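Local coordinates for tumor necrosis factor ligand superfamily member 13 (Mus musculus, PDB 1U5X), which acts as a homotrimeric cytokine that binds the receptors TACI and BCMA and helps regulate tumor cell growth, the part described here being its TNF homology domain, at residues V47-T50 / G51-L55. Numbering follows the deposited sequence.
Sequences VWDT and GIYLL
The ring of Tyr53 meets Asp49 at its edge: the backbone oxygen Asp49 O lies in the ring plane, beside the phenol end, while neither face is stacked upon by residues 47-50. This local contact closes the loop between strands 44-47 and 51-61 of the TNF jelly roll, and it illustrates how a tyrosine near the start of a strand can tie down the connection that leads into it. Tyr53 OH donates a hydrogen bond of 2.8 Å to Asp49 O. The hydroxyl comes to the carbonyl at a C=O...donor angle of 137°, tilted 23° from the carbonyl plane. Tyr53 reaches back because CG stands anti to its own carbonyl carbon (chi1 -67°), and the ring then runs back inside the turn, alongside the backbone of Gly51, to Asp49. Two aliphatic groups lie beside the hydroxyl, Asp49 CB at 3.7 Å from Tyr53 OH and, more loosely, Val47 CG1 at 4.3 Å from the same oxygen. The buried ring also packs on Leu38, Leu109 and Lys139, and so against strands 38-41, 99-109 and 134-139. The CB of Thr50 points away from residues 51-55, although CG2 stays close to Gly51 N, and OG1 is hydrogen-bonded to the backbone N of Gln111, a second tie that links this loop to the one after strand 99-109. Gly51, nearly fully extended, begins the strand and pairs through its backbone with Leu109. Although Gly51 N comes within 3.3 Å of Asp49 O, the angle is too poor for a hydrogen bond, leaving the phenol hydroxyl as the donor from residues 51-55 that grips Asp49 O.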
ATOM      1  N   VAL A  47      16.135  -6.838 -13.774  1.00 14.19           N
ATOM      2  CA  VAL A  47      15.189  -7.944 -13.888  1.00 13.71           C
ATOM      3  C   VAL A  47      15.780  -8.944 -14.850  1.00 15.14           C
ATOM      4  O   VAL A  47      16.077  -8.615 -15.995  1.00 12.66           O
ATOM      5  CB  VAL A  47      13.822  -7.468 -14.428  1.00 17.17           C
ATOM      6  CG1 VAL A  47      12.873  -8.649 -14.623  1.00 20.04           C
ATOM      7  CG2 VAL A  47      13.196  -6.452 -13.507  1.00 17.33           C
ATOM      8  N   TRP A  48      15.998 -10.159 -14.383  1.00 13.42           N
ATOM      9  CA  TRP A  48      16.470 -11.214 -15.266  1.00 11.46           C
ATOM     10  C   TRP A  48      15.349 -12.080 -15.832  1.00 15.62           C
ATOM     11  O   TRP A  48      15.509 -12.654 -16.915  1.00 21.77           O
ATOM     12  CB  TRP A  48      17.529 -12.079 -14.578  1.00 13.39           C
ATOM     13  CG  TRP A  48      18.699 -11.276 -14.036  1.00 12.48           C
ATOM     14  CD1 TRP A  48      19.168 -11.283 -12.750  1.00 14.72           C
ATOM     15  CD2 TRP A  48      19.529 -10.344 -14.753  1.00  8.49           C
ATOM     16  NE1 TRP A  48      20.231 -10.422 -12.625  1.00 14.75           N
ATOM     17  CE2 TRP A  48      20.480  -9.833 -13.834  1.00  5.86           C
ATOM     18  CE3 TRP A  48      19.546  -9.867 -16.057  1.00 10.94           C
ATOM     19  CZ2 TRP A  48      21.435  -8.881 -14.190  1.00 11.28           C
ATOM     20  CZ3 TRP A  48      20.527  -8.941 -16.420  1.00 14.66           C
ATOM     21  CH2 TRP A  48      21.436  -8.448 -15.481  1.00 11.82           C
ATOM     22  N   ASP A  49      14.240 -12.181 -15.118  1.00  9.67           N
ATOM     23  CA  ASP A  49      13.169 -13.096 -15.463  1.00 16.68           C
ATOM     24  C   ASP A  49      11.905 -12.360 -15.861  1.00 14.91           C
ATOM     25  O   ASP A  49      11.326 -11.632 -15.063  1.00 17.01           O
ATOM     26  CB  ASP A  49      12.854 -14.017 -14.279  1.00 20.83           C
ATOM     27  CG  ASP A  49      11.802 -15.090 -14.620  1.00 34.56           C
ATOM     28  OD1 ASP A  49      11.347 -15.181 -15.789  1.00 43.46           O
ATOM     29  OD2 ASP A  49      11.374 -15.907 -13.783  1.00 42.04           O
ATOM     30  N   THR A  50      11.456 -12.591 -17.090  1.00 13.24           N
ATOM     31  CA  THR A  50      10.199 -12.011 -17.504  1.00 14.54           C
ATOM     32  C   THR A  50       9.088 -12.527 -16.616  1.00  9.47           C
ATOM     33  O   THR A  50       9.025 -13.716 -16.339  1.00 17.14           O
ATOM     34  CB  THR A  50       9.907 -12.398 -18.920  1.00 14.57           C
ATOM     35  OG1 THR A  50      10.879 -11.807 -19.786  1.00 15.34           O
ATOM     36  CG2 THR A  50       8.560 -11.817 -19.381  1.00 14.50           C
ATOM     37  N   GLY A  51       8.182 -11.647 -16.208  1.00 12.64           N
ATOM     38  CA  GLY A  51       7.031 -12.060 -15.426  1.00 12.84           C
ATOM     39  C   GLY A  51       6.174 -10.920 -14.961  1.00 13.38           C
ATOM     40  O   GLY A  51       6.433  -9.761 -15.302  1.00 13.62           O
ATOM     41  N   ILE A  52       5.138 -11.255 -14.185  1.00 11.33           N
ATOM     42  CA  ILE A  52       4.274 -10.282 -13.544  1.00 10.28           C
ATOM     43  C   ILE A  52       4.663 -10.161 -12.070  1.00 12.56           C
ATOM     44  O   ILE A  52       4.818 -11.166 -11.365  1.00 16.22           O
ATOM     45  CB  ILE A  52       2.785 -10.711 -13.726  1.00 12.61           C
ATOM     46  CG1 ILE A  52       2.392 -10.611 -15.216  1.00 17.28           C
ATOM     47  CG2 ILE A  52       1.890  -9.898 -12.867  1.00 12.61           C
ATOM     48  CD1 ILE A  52       0.994 -11.132 -15.533  1.00 24.28           C
ATOM     49  N   TYR A  53       4.878  -8.934 -11.604  1.00 12.55           N
ATOM     50  CA  TYR A  53       5.371  -8.691 -10.264  1.00 12.91           C
ATOM     51  C   TYR A  53       4.555  -7.658  -9.579  1.00 16.91           C
ATOM     52  O   TYR A  53       4.181  -6.663 -10.176  1.00 14.66           O
ATOM     53  CB  TYR A  53       6.788  -8.110 -10.339  1.00 15.55           C
ATOM     54  CG  TYR A  53       7.824  -9.053 -10.872  1.00 14.20           C
ATOM     55  CD1 TYR A  53       8.038  -9.195 -12.244  1.00 14.42           C
ATOM     56  CD2 TYR A  53       8.649  -9.765 -10.000  1.00 13.75           C
ATOM     57  CE1 TYR A  53       9.030 -10.043 -12.739  1.00 12.37           C
ATOM     58  CE2 TYR A  53       9.651 -10.625 -10.494  1.00 20.90           C
ATOM     59  CZ  TYR A  53       9.825 -10.763 -11.849  1.00 15.26           C
ATOM     60  OH  TYR A  53      10.815 -11.587 -12.303  1.00 15.34           O
ATOM     61  N   LEU A  54       4.295  -7.893  -8.303  1.00 16.59           N
ATOM     62  CA  LEU A  54       3.923  -6.839  -7.385  1.00 16.90           C
ATOM     63  C   LEU A  54       5.185  -6.087  -7.007  1.00 16.82           C
ATOM     64  O   LEU A  54       6.179  -6.703  -6.574  1.00 14.68           O
ATOM     65  CB  LEU A  54       3.312  -7.468  -6.141  1.00 15.26           C
ATOM     66  CG  LEU A  54       2.930  -6.496  -5.020  1.00 16.27           C
ATOM     67  CD1 LEU A  54       1.836  -5.533  -5.471  1.00 20.54           C
ATOM     68  CD2 LEU A  54       2.489  -7.300  -3.761  1.00 17.45           C
ATOM     69  N   LEU A  55       5.162  -4.760  -7.210  1.00 15.64           N
ATOM     70  CA  LEU A  55       6.261  -3.876  -6.890  1.00 14.82           C
ATOM     71  C   LEU A  55       5.722  -2.877  -5.897  1.00 14.96           C
ATOM     72  O   LEU A  55       4.709  -2.257  -6.133  1.00 17.81           O
ATOM     73  CB  LEU A  55       6.715  -3.142  -8.166  1.00 19.44           C
ATOM     74  CG  LEU A  55       8.024  -2.395  -8.297  1.00 30.24           C
ATOM     75  CD1 LEU A  55       9.138  -2.916  -7.448  1.00 35.48           C
ATOM     76  CD2 LEU A  55       8.420  -2.384  -9.784  1.00 23.41           C
TER